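PDB 6IAQ: dihydrodipicolinate reductase N-terminus domain-containing protein from Mycobacterium smegmatis, which probably catalyses the NADP(H)-dependent interconversion of ketones and amines, as a native amine dehydrogenase that performs asymmetric reductive amination. Local coordinates for residues E109-W114 / V325-L330; F144-I149 / L208-A213; N169-G174 / G272-P277; E279-E284 / V300-T305. All coordinates share one frame; numbering follows the deposited sequence.

The four contacts lie at different distances from the NADP. Interaction 1 joins two loops at the carboxyl ends of the Rossmann-type parallel sheet; Tyr112 then packs on Ala213 and Asp209 of interaction 2, their centres about 10 Å apart. Interaction 2 reaches interaction 4 through Phe144 O, which probably accepts a hydrogen bond from Asn283 ND2 at 3.1 Å. Interactions 3 and 4, centres about 11 Å apart, lie at the ends of neighbouring inner strands of the mixed sheet, and Gln303 NE2 probably bonds Asp172 O at 2.8 Å. Interaction 3 touches the NADP directly. The side chains of Trp145 and Thr302 are about 6 Å from the NADP. The side chain of Leu111 is about 7 Å from the NADP.

Interaction 1 (E109-W114 / V325-L330); sequences EMLYPW and VTVDRL
Van der Waals contact between 109-114 and 325-330 centres on one methyl group. Thr326 CG2, anti to its own carbonyl carbon, points into a corner formed by Leu111 O, the Tyr112 ring, Pro113 CD and the indole of Trp114; its separation from Tyr112 CD1 is 3.8 Å, and Trp114 NE1 is equally near. Trp114 CD1 in turn lies over one face of the Tyr112 ring, toward its rim. An apolar pair, Leu111 CD1 and Val327 CG2 at 3.9 Å, meets with the side chains nearly at right angles.

Polar links across the contact pass through water. One water donates to Leu111 O (2.7 Å) and accepts from Val327 N (2.9 Å), joining the two backbones. Another accepts from Trp114 NE1 and donates to Thr326 OG1 at 2.6 Å. That hydroxyl, with chi1 at 56°, gives its own proton to Asp328 OD1 at 2.7 Å, from above the carboxylate plane. OD1 also lies at the edge of the Tyr112 ring.

Helix 203-215 flanks the Tyr112 ring through Asp209 and Ala213, helix 141-153 meets Leu111 through Val146, and Val325 O is bonded to Thr136 OG1 of strand 134-137.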
# COMPACT_ATOMS: atom_id res chain seq x y z
N GLU A 109 -16.20 13.63 3.28
CA GLU A 109 -16.52 14.03 1.89
C GLU A 109 -15.28 14.69 1.26
O GLU A 109 -15.09 14.53 0.03
CB GLU A 109 -17.77 14.91 1.83
CG GLU A 109 -18.26 15.06 0.42
CD GLU A 109 -19.42 16.01 0.21
OE1 GLU A 109 -19.98 16.51 1.22
OE2 GLU A 109 -19.76 16.24 -0.97
N MET A 110 -14.42 15.34 2.05
CA MET A 110 -13.23 16.03 1.50
C MET A 110 -12.19 14.99 1.03
O MET A 110 -11.23 15.39 0.39
CB MET A 110 -12.60 16.97 2.54
CG MET A 110 -13.17 18.38 2.52
SD MET A 110 -12.80 19.24 0.95
CE MET A 110 -11.04 19.50 1.11
N LEU A 111 -12.37 13.70 1.32
CA LEU A 111 -11.43 12.65 0.82
C LEU A 111 -11.31 12.80 -0.70
O LEU A 111 -10.15 12.74 -1.23
CB LEU A 111 -11.95 11.26 1.19
CG LEU A 111 -11.06 10.10 0.75
CD1 LEU A 111 -9.80 10.04 1.59
CD2 LEU A 111 -11.85 8.79 0.81
N TYR A 112 -12.45 12.98 -1.36
CA TYR A 112 -12.53 13.18 -2.82
C TYR A 112 -13.87 13.84 -3.14
O TYR A 112 -14.86 13.16 -3.39
CB TYR A 112 -12.35 11.85 -3.57
CG TYR A 112 -11.93 12.06 -5.00
CD1 TYR A 112 -10.59 12.19 -5.36
CD2 TYR A 112 -12.89 12.20 -6.00
CE1 TYR A 112 -10.22 12.43 -6.68
CE2 TYR A 112 -12.54 12.43 -7.31
CZ TYR A 112 -11.20 12.56 -7.65
OH TYR A 112 -10.85 12.79 -8.94
N PRO A 113 -13.94 15.19 -3.05
CA PRO A 113 -15.23 15.89 -3.09
C PRO A 113 -15.70 16.37 -4.46
O PRO A 113 -16.83 16.86 -4.54
CB PRO A 113 -14.91 17.10 -2.20
CG PRO A 113 -13.48 17.46 -2.58
CD PRO A 113 -12.82 16.11 -2.77
N TRP A 114 -14.88 16.21 -5.51
CA TRP A 114 -15.10 16.85 -6.83
C TRP A 114 -16.47 16.43 -7.42
O TRP A 114 -17.12 17.30 -8.05
CB TRP A 114 -13.97 16.47 -7.79
CG TRP A 114 -12.61 16.88 -7.32
CD1 TRP A 114 -11.67 16.05 -6.80
CD2 TRP A 114 -12.05 18.20 -7.31
NE1 TRP A 114 -10.55 16.78 -6.46
CE2 TRP A 114 -10.74 18.10 -6.78
CE3 TRP A 114 -12.49 19.46 -7.71
CZ2 TRP A 114 -9.88 19.19 -6.64
CZ3 TRP A 114 -11.65 20.55 -7.57
CH2 TRP A 114 -10.36 20.43 -7.03
N VAL A 325 -5.83 19.33 -2.70
CA VAL A 325 -4.96 18.20 -3.13
C VAL A 325 -5.46 16.94 -2.41
O VAL A 325 -5.39 16.89 -1.18
CB VAL A 325 -3.47 18.50 -2.85
CG1 VAL A 325 -2.61 17.32 -3.33
CG2 VAL A 325 -3.00 19.78 -3.54
N THR A 326 -5.96 15.97 -3.16
CA THR A 326 -6.48 14.68 -2.66
C THR A 326 -5.33 13.70 -2.42
O THR A 326 -4.28 13.78 -3.08
CB THR A 326 -7.54 14.13 -3.61
OG1 THR A 326 -6.95 14.03 -4.91
CG2 THR A 326 -8.76 15.01 -3.66
N VAL A 327 -5.53 12.78 -1.48
CA VAL A 327 -4.45 11.92 -0.91
C VAL A 327 -3.92 10.92 -1.95
O VAL A 327 -2.79 10.49 -1.80
CB VAL A 327 -4.96 11.22 0.35
CG1 VAL A 327 -5.13 12.24 1.48
CG2 VAL A 327 -6.23 10.41 0.09
N ASP A 328 -4.71 10.55 -2.95
CA ASP A 328 -4.25 9.72 -4.09
C ASP A 328 -3.13 10.42 -4.87
O ASP A 328 -2.36 9.71 -5.52
CB ASP A 328 -5.42 9.40 -5.03
CG ASP A 328 -6.09 10.64 -5.58
OD1 ASP A 328 -6.69 11.39 -4.81
OD2 ASP A 328 -6.00 10.85 -6.79
N ARG A 329 -3.04 11.76 -4.80
CA ARG A 329 -2.07 12.57 -5.58
C ARG A 329 -0.86 12.94 -4.72
O ARG A 329 0.12 13.48 -5.28
CB ARG A 329 -2.75 13.85 -6.11
CG ARG A 329 -3.86 13.59 -7.11
CD ARG A 329 -4.26 14.85 -7.88
N LEU A 330 -0.89 12.68 -3.41
CA LEU A 330 0.24 13.05 -2.52
C LEU A 330 1.30 11.96 -2.60
O LEU A 330 1.00 10.84 -3.02
CB LEU A 330 -0.29 13.21 -1.10
CG LEU A 330 -1.16 14.44 -0.86
CD1 LEU A 330 -1.73 14.42 0.54
CD2 LEU A 330 -0.37 15.73 -1.09
O HOH W 1 -7.93 13.68 -0.10
O HOH W 2 -7.76 15.79 -6.63

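Interaction 2 (F144-I149 / L208-A213)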
# COMPACT_ATOMS: atom_id res chain seq x y z
N PHE A 144 -6.38 2.88 4.16
CA PHE A 144 -7.07 1.56 4.27
C PHE A 144 -8.17 1.39 3.24
O PHE A 144 -8.49 0.24 2.94
CB PHE A 144 -7.55 1.35 5.70
CG PHE A 144 -6.39 1.19 6.66
CD1 PHE A 144 -5.67 0.01 6.71
CD2 PHE A 144 -5.98 2.26 7.45
CE1 PHE A 144 -4.60 -0.11 7.58
CE2 PHE A 144 -4.90 2.14 8.29
CZ PHE A 144 -4.19 0.96 8.35
N TRP A 145 -8.72 2.48 2.68
CA TRP A 145 -9.81 2.38 1.69
C TRP A 145 -9.38 2.93 0.32
O TRP A 145 -10.10 2.64 -0.65
CB TRP A 145 -11.11 3.03 2.17
CG TRP A 145 -11.70 2.42 3.40
CD1 TRP A 145 -11.42 1.20 3.94
CD2 TRP A 145 -12.71 3.01 4.24
NE1 TRP A 145 -12.19 0.98 5.05
CE2 TRP A 145 -12.97 2.08 5.28
CE3 TRP A 145 -13.36 4.25 4.26
CZ2 TRP A 145 -13.86 2.36 6.32
CZ3 TRP A 145 -14.28 4.50 5.26
CH2 TRP A 145 -14.51 3.58 6.29
N VAL A 146 -8.28 3.67 0.23
CA VAL A 146 -7.86 4.29 -1.06
C VAL A 146 -6.47 3.82 -1.48
O VAL A 146 -6.39 2.99 -2.41
CB VAL A 146 -7.98 5.82 -1.02
CG1 VAL A 146 -7.53 6.43 -2.34
CG2 VAL A 146 -9.38 6.27 -0.62
N ASN A 147 -5.39 4.33 -0.86
CA ASN A 147 -4.02 4.16 -1.38
C ASN A 147 -3.56 2.67 -1.31
O ASN A 147 -2.87 2.21 -2.27
CB ASN A 147 -3.04 5.10 -0.70
CG ASN A 147 -3.17 6.53 -1.22
OD1 ASN A 147 -2.92 6.77 -2.38
ND2 ASN A 147 -3.61 7.48 -0.41
N MET A 148 -3.87 1.94 -0.24
CA MET A 148 -3.47 0.51 -0.12
C MET A 148 -4.29 -0.33 -1.09
O MET A 148 -3.77 -1.36 -1.61
CB MET A 148 -3.69 -0.03 1.30
CG MET A 148 -3.00 -1.38 1.49
SD MET A 148 -3.05 -1.85 3.21
CE MET A 148 -1.59 -0.97 3.75
N ILE A 149 -5.53 0.07 -1.36
CA ILE A 149 -6.41 -0.65 -2.30
C ILE A 149 -5.92 -0.42 -3.74
O ILE A 149 -5.81 -1.41 -4.50
CB ILE A 149 -7.89 -0.30 -2.11
CG1 ILE A 149 -8.36 -0.51 -0.67
CG2 ILE A 149 -8.75 -1.09 -3.08
CD1 ILE A 149 -7.91 -1.83 -0.03
N LEU A 208 -15.04 5.42 -3.52
CA LEU A 208 -15.09 4.85 -4.89
C LEU A 208 -14.78 5.93 -5.94
O LEU A 208 -14.12 5.60 -6.93
CB LEU A 208 -16.44 4.18 -5.11
CG LEU A 208 -16.74 3.00 -4.19
CD1 LEU A 208 -18.01 2.27 -4.61
CD2 LEU A 208 -15.56 2.04 -4.08
N ASP A 209 -15.18 7.19 -5.72
CA ASP A 209 -14.84 8.27 -6.69
C ASP A 209 -13.32 8.38 -6.76
O ASP A 209 -12.77 8.52 -7.85
CB ASP A 209 -15.47 9.63 -6.30
CG ASP A 209 -16.98 9.72 -6.48
OD1 ASP A 209 -17.56 8.85 -7.18
OD2 ASP A 209 -17.59 10.67 -5.91
N ALA A 210 -12.63 8.30 -5.62
CA ALA A 210 -11.15 8.39 -5.54
C ALA A 210 -10.53 7.21 -6.30
O ALA A 210 -9.57 7.46 -7.06
CB ALA A 210 -10.69 8.43 -4.10
N LEU A 211 -11.00 5.98 -6.08
CA LEU A 211 -10.39 4.78 -6.71
C LEU A 211 -10.59 4.84 -8.22
O LEU A 211 -9.64 4.62 -8.96
CB LEU A 211 -11.00 3.51 -6.10
CG LEU A 211 -10.53 3.16 -4.69
CD1 LEU A 211 -11.29 1.96 -4.18
CD2 LEU A 211 -9.04 2.91 -4.65
N VAL A 212 -11.80 5.19 -8.65
CA VAL A 212 -12.15 5.31 -10.10
C VAL A 212 -11.27 6.37 -10.75
O VAL A 212 -10.68 6.08 -11.82
CB VAL A 212 -13.65 5.58 -10.26
CG1 VAL A 212 -14.01 6.05 -11.66
CG2 VAL A 212 -14.47 4.35 -9.86
N ALA A 213 -11.16 7.56 -10.14
CA ALA A 213 -10.36 8.68 -10.69
C ALA A 213 -8.88 8.28 -10.70
O ALA A 213 -8.20 8.54 -11.72
CB ALA A 213 -10.60 9.93 -9.88
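Leu211 carries this contact, reaching from helix 203-215 to the backbone and side chains of helix 141-153. Its CB leaves the helix obliquely to the neighbour, and chi1 of -75° sets CG anti to the carbonyl carbon, so that the branch point comes within 4.1 Å of Trp145 O. From CG the two methyls part, chi2 of 176° placing CD1 anti to CA. CD1 lies 3.8 Å from Trp145 O and meets Ile149 CG2 at 4.1 Å, the two side chains crossing obliquely. CD2 approaches Val146 O to 3.5 Å and also faces the CA of that residue, with Val146 CG1 farther off. The nearest atom to each methyl is a carbonyl oxygen; Trp145 O is buried here and has no hydrogen-bond partner in the model, consistent with the wider pi-type turn at 144-147 that disturbs the regular bonding of the helix.

The two helices run almost parallel, the axes of the two short segments 9.4 Å apart at closest approach and crossing at -16°. They pack side by side against one mixed beta-sheet, an alpha/beta layer of the C-terminal domain: Ile149 packs on Val162, while Leu208 and Val212 lie on Phe266.

One step before Leu211, Ala210 points its CB at the neighbouring helix and meets Val146 CG1, anti to its backbone N, at 4.1 Å. On the far side of helix 141-153, Met148 packs on Leu151 of the second subunit.

Interaction 3 (N169-G174 / G272-P277). With NAP (NADP nicotinamide-adenine-dinucleotide phosphate), chain F.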
# COMPACT_ATOMS: atom_id res chain seq x y z
N ASN A 169 -16.86 1.47 14.87
CA ASN A 169 -17.62 1.63 16.12
C ASN A 169 -17.88 3.13 16.38
O ASN A 169 -16.93 3.85 16.66
CB ASN A 169 -16.86 1.00 17.28
CG ASN A 169 -17.64 0.97 18.56
OD1 ASN A 169 -18.81 1.35 18.60
ND2 ASN A 169 -17.01 0.50 19.62
N VAL A 170 -19.15 3.54 16.33
CA VAL A 170 -19.61 4.88 16.79
C VAL A 170 -18.92 5.27 18.10
O VAL A 170 -18.52 6.42 18.25
CB VAL A 170 -21.14 4.91 16.92
CG1 VAL A 170 -21.61 6.07 17.79
CG2 VAL A 170 -21.77 4.98 15.56
N ASP A 171 -18.81 4.35 19.06
CA ASP A 171 -18.35 4.70 20.43
C ASP A 171 -16.83 4.92 20.46
O ASP A 171 -16.33 5.26 21.53
CB ASP A 171 -18.82 3.65 21.45
CG ASP A 171 -20.21 3.99 21.98
OD1 ASP A 171 -20.83 4.96 21.48
OD2 ASP A 171 -20.68 3.28 22.89
N ASP A 172 -16.12 4.74 19.35
CA ASP A 172 -14.69 5.14 19.24
C ASP A 172 -14.59 6.64 18.93
O ASP A 172 -13.47 7.15 18.99
CB ASP A 172 -13.94 4.35 18.16
CG ASP A 172 -13.53 2.94 18.55
OD1 ASP A 172 -13.59 2.60 19.76
OD2 ASP A 172 -13.11 2.19 17.64
N PHE A 173 -15.69 7.31 18.59
CA PHE A 173 -15.72 8.70 18.06
C PHE A 173 -16.71 9.54 18.87
O PHE A 173 -17.32 9.02 19.83
CB PHE A 173 -16.06 8.68 16.57
CG PHE A 173 -15.16 7.74 15.80
CD1 PHE A 173 -13.83 8.08 15.56
CD2 PHE A 173 -15.62 6.50 15.40
CE1 PHE A 173 -12.99 7.19 14.89
CE2 PHE A 173 -14.78 5.61 14.73
CZ PHE A 173 -13.47 5.96 14.49
N GLY A 174 -16.84 10.82 18.51
CA GLY A 174 -17.56 11.80 19.32
C GLY A 174 -19.00 12.00 18.88
O GLY A 174 -19.48 11.40 17.91
N GLY A 272 -21.22 1.75 10.21
CA GLY A 272 -20.83 2.59 11.34
C GLY A 272 -21.90 2.51 12.39
O GLY A 272 -23.03 3.05 12.14
N ARG A 273 -21.62 1.85 13.52
CA ARG A 273 -22.66 1.56 14.53
C ARG A 273 -22.04 1.43 15.92
O ARG A 273 -20.83 1.18 16.04
CB ARG A 273 -23.43 0.29 14.15
CG ARG A 273 -22.61 -1.00 14.23
CD ARG A 273 -23.31 -2.25 13.65
NE ARG A 273 -22.43 -3.36 14.03
CZ ARG A 273 -21.31 -3.70 13.39
NH1 ARG A 273 -20.97 -3.08 12.26
NH2 ARG A 273 -20.53 -4.64 13.89
N VAL A 274 -22.89 1.53 16.94
CA VAL A 274 -22.49 1.22 18.32
C VAL A 274 -22.23 -0.28 18.41
O VAL A 274 -23.09 -1.06 17.97
CB VAL A 274 -23.54 1.69 19.34
CG1 VAL A 274 -23.11 1.37 20.74
CG2 VAL A 274 -23.83 3.18 19.20
N TYR A 275 -21.06 -0.67 18.92
CA TYR A 275 -20.70 -2.10 19.11
C TYR A 275 -21.20 -2.59 20.47
O TYR A 275 -21.15 -1.84 21.49
CB TYR A 275 -19.19 -2.30 19.06
CG TYR A 275 -18.57 -2.26 17.69
CD1 TYR A 275 -19.26 -1.86 16.55
CD2 TYR A 275 -17.22 -2.58 17.56
CE1 TYR A 275 -18.65 -1.83 15.31
CE2 TYR A 275 -16.60 -2.54 16.33
CZ TYR A 275 -17.30 -2.16 15.20
OH TYR A 275 -16.65 -2.11 14.00
N GLY A 276 -21.62 -3.83 20.50
CA GLY A 276 -21.76 -4.59 21.75
C GLY A 276 -20.45 -5.30 22.07
O GLY A 276 -19.50 -5.26 21.28
N PRO A 277 -20.34 -5.95 23.25
CA PRO A 277 -19.14 -6.70 23.61
C PRO A 277 -18.74 -7.74 22.55
O PRO A 277 -19.62 -8.33 21.94
CB PRO A 277 -19.54 -7.38 24.93
CG PRO A 277 -20.61 -6.48 25.50
CD PRO A 277 -21.37 -5.98 24.29
PA NAP F . -16.66 15.26 18.17
O1A NAP F . -16.02 14.67 19.34
O2A NAP F . -18.18 15.59 18.10
O5B NAP F . -15.82 16.62 17.84
C5B NAP F . -16.31 17.64 16.96
C4B NAP F . -15.73 18.98 17.42
O4B NAP F . -16.11 20.04 16.55
C3B NAP F . -16.16 19.42 18.84
O3B NAP F . -14.92 19.73 19.51
C2B NAP F . -16.98 20.70 18.68
O2B NAP F . -16.71 21.70 19.68
C1B NAP F . -16.36 21.19 17.41
N9A NAP F . -17.13 22.13 16.60
C8A NAP F . -18.35 21.98 16.04
N7A NAP F . -18.61 23.07 15.30
C5A NAP F . -17.52 23.87 15.34
C6A NAP F . -17.08 25.17 14.77
N6A NAP F . -17.88 25.87 13.98
N1A NAP F . -15.87 25.63 15.08
C2A NAP F . -15.00 24.96 15.87
N3A NAP F . -15.30 23.77 16.43
C4A NAP F . -16.54 23.25 16.20
O3 NAP F . -16.41 14.36 16.82
PN NAP F . -15.00 13.57 16.44
O1N NAP F . -15.05 12.11 16.76
O2N NAP F . -13.82 14.34 16.92
O5D NAP F . -15.25 13.77 14.88
C5D NAP F . -15.18 15.02 14.17
C4D NAP F . -15.42 14.90 12.69
O4D NAP F . -14.33 14.10 12.12
C3D NAP F . -16.74 14.25 12.39
O3D NAP F . -17.43 14.87 11.32
C2D NAP F . -16.33 12.82 12.01
O2D NAP F . -17.34 12.24 11.17
C1D NAP F . -14.94 13.07 11.36
N1N NAP F . -14.09 11.86 11.39
C2N NAP F . -13.53 11.47 10.27
C3N NAP F . -12.77 10.31 10.25
C7N NAP F . -12.07 9.85 8.99
O7N NAP F . -11.56 8.73 9.04
N7N NAP F . -11.98 10.64 7.91
C4N NAP F . -12.61 9.59 11.43
C5N NAP F . -13.21 10.02 12.61
C6N NAP F . -13.94 11.18 12.54
P2B NAP F . -17.02 21.47 21.23
O1X NAP F . -16.08 20.42 21.75
O2X NAP F . -16.59 22.77 21.90
O3X NAP F . -18.52 21.16 21.13
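Two hydrogen bonds join the segments across the end of a parallel strand pair, where Asn169 is bridged with Arg273. Val170 N donates to Arg273 O at 2.9 Å, and Asn169 CA adds a C-H...O contact to the same oxygen. Tyr275 N gives the second bond, to Asn169 OD1 at 3.0 Å. OD1 also accepts from Asp171 N at 3.0 Å, so two backbone N-H groups, one from each side of the amide plane and neither in it, grip one oxygen and fix the rotation of the side chain.

Stacking adds to this hold. With CG anti to the backbone N (chi1 -173°), the Asn169 side chain lies flat over the Tyr275 ring, amide and ring planes only 5° apart. Asn169 CB sits above the ring centre in a CH-pi contact, 3.5 Å from the centroid, while Asn169 CG lies over Tyr275 CG, at the CB end of the ring. Beyond the ring, Tyr275 OH is bonded to Ser167 OG, and the Arg273 guanidinium, paired with Glu279, has Tyr275 CE1 over one face.

Apolar packing is supplied by Val170 CG1 against Val274 CG2 at 3.9 Å. Val274 CG1 touches the carboxylate of Asp171, whose oxygens bond Ser237, Glu238 and Ala239.

At the end of the turn, Gly174 N donates to O1N of the NADP at 2.8 Å, and Phe173 CD1 and CE1 approach C5N of the nicotinamide. Asn169 thus closes an Asx turn that leads strand 158-169 into a 3-10 turn, and Gly174, whose lack of a side chain leaves room for O1A, takes the N-cap position of helix 175-180 at the diphosphate of the NADP.

Interaction 4 (E279-E284 / V300-T305)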
# COMPACT_ATOMS: atom_id res chain seq x y z
N GLU A 279 -17.43 -7.34 19.55
CA GLU A 279 -17.38 -6.88 18.13
C GLU A 279 -16.05 -6.15 17.88
O GLU A 279 -15.55 -5.51 18.78
CB GLU A 279 -18.60 -6.02 17.79
CG GLU A 279 -19.89 -6.78 17.90
CD GLU A 279 -21.07 -6.02 17.33
OE1 GLU A 279 -21.66 -5.21 18.10
OE2 GLU A 279 -21.34 -6.20 16.13
N GLY A 280 -15.52 -6.26 16.68
CA GLY A 280 -14.28 -5.59 16.28
C GLY A 280 -14.40 -5.00 14.89
O GLY A 280 -15.22 -5.52 14.08
N ASP A 281 -13.61 -3.97 14.63
CA ASP A 281 -13.53 -3.33 13.29
C ASP A 281 -13.00 -4.33 12.28
O ASP A 281 -12.16 -5.22 12.66
CB ASP A 281 -12.61 -2.10 13.32
CG ASP A 281 -13.13 -0.96 14.18
OD1 ASP A 281 -14.26 -1.10 14.74
OD2 ASP A 281 -12.38 0.04 14.34
N ILE A 282 -13.40 -4.15 11.03
CA ILE A 282 -12.87 -4.95 9.90
C ILE A 282 -12.54 -4.05 8.72
O ILE A 282 -13.18 -3.01 8.50
CB ILE A 282 -13.79 -6.11 9.50
CG1 ILE A 282 -15.08 -5.66 8.84
CG2 ILE A 282 -14.05 -7.05 10.70
CD1 ILE A 282 -15.58 -6.68 7.86
N ASN A 283 -11.55 -4.50 7.97
CA ASN A 283 -11.20 -3.97 6.64
C ASN A 283 -10.86 -5.17 5.74
O ASN A 283 -9.75 -5.70 5.87
CB ASN A 283 -10.01 -3.01 6.71
CG ASN A 283 -9.85 -2.25 5.41
OD1 ASN A 283 -10.84 -1.70 4.92
ND2 ASN A 283 -8.64 -2.17 4.90
N GLU A 284 -11.79 -5.59 4.90
CA GLU A 284 -11.65 -6.81 4.07
C GLU A 284 -11.95 -6.46 2.62
O GLU A 284 -13.06 -5.97 2.35
CB GLU A 284 -12.57 -7.93 4.53
CG GLU A 284 -12.31 -8.42 5.93
CD GLU A 284 -13.28 -9.48 6.43
OE1 GLU A 284 -14.31 -9.78 5.76
OE2 GLU A 284 -13.05 -9.96 7.53
N VAL A 300 -8.67 -3.88 12.81
CA VAL A 300 -7.91 -2.69 12.34
C VAL A 300 -8.14 -1.54 13.31
O VAL A 300 -9.27 -1.32 13.76
CB VAL A 300 -8.31 -2.35 10.90
CG1 VAL A 300 -9.78 -1.99 10.76
CG2 VAL A 300 -7.42 -1.27 10.33
N PRO A 301 -7.07 -0.83 13.75
CA PRO A 301 -7.21 0.29 14.69
C PRO A 301 -7.70 1.58 14.02
O PRO A 301 -6.91 2.48 13.81
CB PRO A 301 -5.79 0.45 15.25
CG PRO A 301 -4.92 -0.02 14.11
CD PRO A 301 -5.66 -1.18 13.49
N THR A 302 -9.00 1.63 13.69
CA THR A 302 -9.61 2.75 12.92
C THR A 302 -9.38 4.07 13.67
O THR A 302 -8.94 5.02 13.07
CB THR A 302 -11.10 2.49 12.69
OG1 THR A 302 -11.24 1.16 12.17
CG2 THR A 302 -11.75 3.50 11.75
N GLN A 303 -9.69 4.12 14.95
CA GLN A 303 -9.60 5.36 15.76
C GLN A 303 -8.15 5.88 15.73
O GLN A 303 -7.95 7.05 15.44
CB GLN A 303 -10.05 5.08 17.19
CG GLN A 303 -10.15 6.35 18.03
CD GLN A 303 -10.07 6.04 19.51
OE1 GLN A 303 -9.02 5.68 20.01
NE2 GLN A 303 -11.18 6.19 20.20
N THR A 304 -7.17 5.06 16.04
CA THR A 304 -5.79 5.56 16.15
C THR A 304 -5.31 6.00 14.76
O THR A 304 -4.69 7.08 14.70
CB THR A 304 -4.84 4.54 16.78
OG1 THR A 304 -5.38 4.08 18.01
CG2 THR A 304 -3.45 5.11 17.01
N THR A 305 -5.56 5.21 13.71
CA THR A 305 -5.00 5.49 12.36
C THR A 305 -5.79 6.62 11.69
O THR A 305 -5.28 7.21 10.71
CB THR A 305 -4.89 4.24 11.48
OG1 THR A 305 -6.20 3.70 11.25
CG2 THR A 305 -3.99 3.17 12.08
O HOH W 3 -10.60 1.69 16.38
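The backbones come nearest at Asp281 and Val300, CA atoms 5.7 Å apart, where the chain entering strand 282-288 passes the inverse gamma turn centred on Pro301 that leads into helix 302-312.

Asp281 points its side chain at this helix start, and chi1 of -65° sets CG anti to the carbonyl carbon. Thr302 OG1, likewise anti to its own carbonyl carbon, donates to Asp281 OD2 at 2.7 Å, meeting it from 39° above the carboxylate plane. A water 3.2 Å from Asp281 OD2 can donate to it, though it has other acceptors in reach, and accepts from Gln303 N at 3.0 Å. Asp281 OD1 takes a weak bond from Tyr275 OH. Nearer the backbone, Val300 CG1, in the crowded position between N and carbonyl carbon, packs on Asp281 CB at 3.8 Å and on the backbone at Ile282 and Asn283. Tyr140 lies against Val300 and Thr302, and Pro301 packs on Asn292 of the second subunit.

Asp281 OD2 and Val300 O, both acceptors, lie 3.4 Å apart without bonding; the Thr302 hydroxyl, the water-linked Gln303 N-H and the helix N-terminus may offset their repulsion and favour the ionised carboxylate.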